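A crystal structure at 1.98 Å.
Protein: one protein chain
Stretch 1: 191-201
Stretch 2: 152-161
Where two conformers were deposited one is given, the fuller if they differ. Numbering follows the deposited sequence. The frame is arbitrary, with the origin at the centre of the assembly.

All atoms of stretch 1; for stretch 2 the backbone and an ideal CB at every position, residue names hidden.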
# COMPACT_ATOMS: atom_id res chain seq x y z
N ALA A 191 -12.60 -5.83 -5.97
CA ALA A 191 -12.43 -4.45 -6.38
C ALA A 191 -11.42 -3.71 -5.51
O ALA A 191 -10.67 -2.93 -6.03
CB ALA A 191 -13.76 -3.70 -6.42
N ARG A 192 -11.39 -3.99 -4.21
CA ARG A 192 -10.36 -3.41 -3.31
C ARG A 192 -8.93 -3.82 -3.66
O ARG A 192 -7.99 -3.10 -3.29
CB ARG A 192 -10.66 -3.74 -1.83
CG ARG A 192 -12.00 -3.14 -1.34
CD ARG A 192 -12.19 -3.35 0.19
NE ARG A 192 -11.34 -2.45 0.97
CZ ARG A 192 -11.58 -1.15 1.16
NH1 ARG A 192 -12.67 -0.56 0.65
NH2 ARG A 192 -10.75 -0.43 1.90
N ALA A 193 -8.76 -4.95 -4.34
CA ALA A 193 -7.41 -5.40 -4.79
C ALA A 193 -7.10 -4.97 -6.20
O ALA A 193 -5.92 -4.93 -6.55
CB ALA A 193 -7.28 -6.92 -4.73
N VAL A 194 -8.12 -4.71 -7.01
CA VAL A 194 -7.94 -4.44 -8.44
C VAL A 194 -7.98 -2.96 -8.78
O VAL A 194 -7.06 -2.46 -9.42
CB VAL A 194 -9.00 -5.18 -9.30
CG1 VAL A 194 -8.95 -4.70 -10.75
CG2 VAL A 194 -8.75 -6.69 -9.22
N LEU A 195 -9.04 -2.27 -8.34
CA LEU A 195 -9.22 -0.85 -8.67
C LEU A 195 -8.07 0.05 -8.21
O LEU A 195 -7.65 0.90 -8.97
CB LEU A 195 -10.59 -0.31 -8.19
CG LEU A 195 -11.80 -1.10 -8.74
CD1 LEU A 195 -13.08 -0.45 -8.31
CD2 LEU A 195 -11.78 -1.26 -10.33
N PRO A 196 -7.58 -0.13 -6.97
CA PRO A 196 -6.47 0.75 -6.55
C PRO A 196 -5.22 0.64 -7.43
O PRO A 196 -4.53 1.66 -7.64
CB PRO A 196 -6.20 0.30 -5.09
CG PRO A 196 -7.55 -0.14 -4.59
CD PRO A 196 -8.12 -0.89 -5.82
N TYR A 197 -4.91 -0.56 -7.94
CA TYR A 197 -3.79 -0.69 -8.88
C TYR A 197 -4.04 0.04 -10.19
O TYR A 197 -3.10 0.66 -10.71
CB TYR A 197 -3.42 -2.15 -9.15
CG TYR A 197 -2.64 -2.76 -8.00
CD1 TYR A 197 -1.43 -2.20 -7.57
CD2 TYR A 197 -3.11 -3.92 -7.37
CE1 TYR A 197 -0.69 -2.79 -6.51
CE2 TYR A 197 -2.37 -4.52 -6.32
CZ TYR A 197 -1.18 -3.93 -5.89
OH TYR A 197 -0.49 -4.50 -4.85
N LEU A 198 -5.27 -0.03 -10.72
CA LEU A 198 -5.63 0.76 -11.90
C LEU A 198 -5.46 2.26 -11.62
O LEU A 198 -4.93 2.98 -12.45
CB LEU A 198 -7.07 0.47 -12.36
CG LEU A 198 -7.33 -0.91 -12.98
CD1 LEU A 198 -8.81 -1.03 -13.40
CD2 LEU A 198 -6.36 -1.19 -14.14
N LEU A 199 -5.89 2.71 -10.44
CA LEU A 199 -5.76 4.12 -10.05
C LEU A 199 -4.31 4.65 -9.97
O LEU A 199 -4.09 5.84 -10.14
CB LEU A 199 -6.48 4.41 -8.73
CG LEU A 199 -8.02 4.28 -8.78
CD1 LEU A 199 -8.61 4.48 -7.35
CD2 LEU A 199 -8.63 5.27 -9.76
N VAL A 200 -3.34 3.79 -9.69
CA VAL A 200 -1.92 4.21 -9.69
C VAL A 200 -1.25 3.75 -10.98
O VAL A 200 -0.03 3.58 -11.03
CB VAL A 200 -1.15 3.73 -8.42
CG1 VAL A 200 -1.74 4.39 -7.18
CG2 VAL A 200 -1.19 2.18 -8.28
N ALA A 201 -2.07 3.50 -12.00
CA ALA A 201 -1.61 3.24 -13.37
C ALA A 201 -0.73 2.00 -13.44
O ALA A 201 0.27 1.97 -14.17
CB ALA A 201 -0.86 4.49 -13.92
N UNK A 152 -5.72 -4.73 7.99
CA UNK A 152 -5.94 -4.88 6.55
C UNK A 152 -6.03 -3.50 5.86
O UNK A 152 -5.47 -3.30 4.77
CB UNK A 152 -7.22 -5.69 6.29
N UNK A 153 -6.72 -2.54 6.49
CA UNK A 153 -6.86 -1.19 5.94
C UNK A 153 -5.50 -0.49 5.77
O UNK A 153 -5.22 0.14 4.72
CB UNK A 153 -7.76 -0.35 6.85
N UNK A 154 -4.68 -0.59 6.80
CA UNK A 154 -3.33 -0.06 6.77
C UNK A 154 -2.47 -0.80 5.70
O UNK A 154 -1.71 -0.17 4.96
CB UNK A 154 -2.70 -0.18 8.16
N UNK A 155 -2.62 -2.13 5.60
CA UNK A 155 -1.86 -2.89 4.61
C UNK A 155 -2.16 -2.42 3.18
O UNK A 155 -1.25 -2.32 2.37
CB UNK A 155 -2.17 -4.38 4.75
N UNK A 156 -3.44 -2.14 2.88
CA UNK A 156 -3.84 -1.77 1.50
C UNK A 156 -3.08 -0.55 1.00
O UNK A 156 -2.61 -0.54 -0.15
CB UNK A 156 -5.34 -1.49 1.44
N UNK A 157 -2.93 0.46 1.85
CA UNK A 157 -2.23 1.68 1.47
C UNK A 157 -0.76 1.46 1.09
O UNK A 157 -0.27 2.15 0.19
CB UNK A 157 -2.31 2.69 2.62
N UNK A 158 -0.07 0.52 1.74
CA UNK A 158 1.31 0.21 1.37
C UNK A 158 1.41 -0.75 0.18
O UNK A 158 2.22 -0.52 -0.73
CB UNK A 158 2.04 -0.39 2.57
N UNK A 159 0.57 -1.79 0.17
CA UNK A 159 0.68 -2.81 -0.89
C UNK A 159 0.41 -2.26 -2.29
O UNK A 159 1.00 -2.76 -3.25
CB UNK A 159 -0.29 -3.96 -0.61
N UNK A 160 -0.46 -1.26 -2.42
CA UNK A 160 -0.74 -0.66 -3.73
C UNK A 160 0.47 0.09 -4.29
O UNK A 160 0.56 0.33 -5.53
CB UNK A 160 -1.93 0.29 -3.63
N UNK A 161 1.39 0.43 -3.40
CA UNK A 161 2.66 1.08 -3.73
C UNK A 161 3.87 0.14 -3.70
O UNK A 161 5.01 0.61 -3.68
CB UNK A 161 2.90 2.24 -2.76

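The two helices run in roughly the same direction, their axes 32° apart and 10.9 Å away at closest approach.

Position 152 has helical backbone angles and a CB beyond the reach of stretch 1, so this contact sets no preference; it is Phe152.

Position 153 is helical, with its CB sideways to stretch 1 and nothing within 5.5 Å. The nearest offer is the guanidinium of Arg192, so a small, polar or acidic residue would serve. Glu153 is deposited, and its OE2 lies 4.5 Å from Arg192 NH2, well out of the guanidinium plane: opposite charges near each other, with no N-H directed at the oxygen.

Positions 154 and 155 are helical and out of reach, and stretch 1 asks nothing of them. They are Ala154 and Ala155.

At 156 the CA-to-CB bond points toward stretch 1, yet the CB touches nothing. Beyond it Arg192 presents NE and NH2 along one edge of its guanidinium. A long acceptor is wanted, preferably charged; glutamate fits well, and glutamine could accept a bond without the charge. Glu156 answers with a two-pronged salt bridge: Arg192 NH2 donates to Glu156 OE1 at 2.8 Å, and Arg192 NE to Glu156 OE2 at 2.9 Å. The two oxygens take one donor each, and OE1 lies at the guanidinium edge, near its plane.

Positions 157 and 158 are helical and out of reach, free as far as stretch 1 is concerned. They are Lys157 and His158.

At 159 the CB is sideways, 4.3 Å from Tyr197 OH, but the backbone does the main work: Tyr197 OH donates a hydrogen bond to the carbonyl O of this residue at 2.8 Å. Many side chains could keep that bond, provided they leave the hydroxyl room. Leu159 does so, its end leading away from stretch 1.

Position 160 sits at the closest backbone approach, where the CA of 160 and Tyr197 CA are 6.0 Å apart. Its sideways CB is near Pro196, the Tyr197 ring and Val200, an apolar setting suited to valine, isoleucine, alanine or perhaps leucine. Val160 is deposited with chi1 in m. Its CG1 packs 3.5 Å from Pro196 CB, and its CB lies 4.3 Å from Tyr197 CE1, while its carbonyl O is 3.7 Å from Val200 CG2.

At 161 the CB points away with nothing near, so the choice is wide. Leu161 is found, its end coming nearer to stretch 1.

Stretch 2, residues 152-161: FEAAEKHLVL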
# COMPACT_ATOMS: atom_id res chain seq x y z
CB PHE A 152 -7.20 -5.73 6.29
CG PHE A 152 -7.03 -7.23 6.56
CD1 PHE A 152 -5.83 -7.76 7.06
CD2 PHE A 152 -8.09 -8.11 6.32
CE1 PHE A 152 -5.67 -9.14 7.29
CE2 PHE A 152 -7.95 -9.53 6.56
CZ PHE A 152 -6.74 -10.03 7.05
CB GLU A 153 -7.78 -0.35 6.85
CG GLU A 153 -8.33 0.90 6.22
CD GLU A 153 -9.68 1.28 6.80
OE1 GLU A 153 -9.72 1.87 7.91
OE2 GLU A 153 -10.70 0.98 6.15
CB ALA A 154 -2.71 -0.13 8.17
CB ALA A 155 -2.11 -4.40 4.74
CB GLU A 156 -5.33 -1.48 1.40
CG GLU A 156 -6.24 -2.69 1.62
CD GLU A 156 -7.72 -2.28 1.71
OE1 GLU A 156 -8.06 -1.19 2.24
OE2 GLU A 156 -8.55 -3.06 1.24
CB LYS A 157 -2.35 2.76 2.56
CG LYS A 157 -3.80 3.25 2.75
CD LYS A 157 -3.96 4.03 4.05
CE LYS A 157 -5.42 4.44 4.28
NZ LYS A 157 -5.49 5.47 5.35
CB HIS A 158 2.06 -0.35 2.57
CG HIS A 158 2.29 0.68 3.63
ND1 HIS A 158 3.30 1.62 3.53
CD2 HIS A 158 1.63 0.94 4.78
CE1 HIS A 158 3.26 2.40 4.60
NE2 HIS A 158 2.26 2.01 5.38
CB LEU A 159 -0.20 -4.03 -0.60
CG LEU A 159 0.33 -4.87 0.59
CD1 LEU A 159 -0.75 -5.81 1.10
CD2 LEU A 159 1.66 -5.65 0.24
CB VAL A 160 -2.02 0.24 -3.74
CG1 VAL A 160 -3.24 -0.60 -3.44
CG2 VAL A 160 -1.90 1.47 -2.79
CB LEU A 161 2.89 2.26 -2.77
CG LEU A 161 1.81 3.37 -2.83
CD1 LEU A 161 2.07 4.43 -1.75
CD2 LEU A 161 1.74 4.01 -4.25
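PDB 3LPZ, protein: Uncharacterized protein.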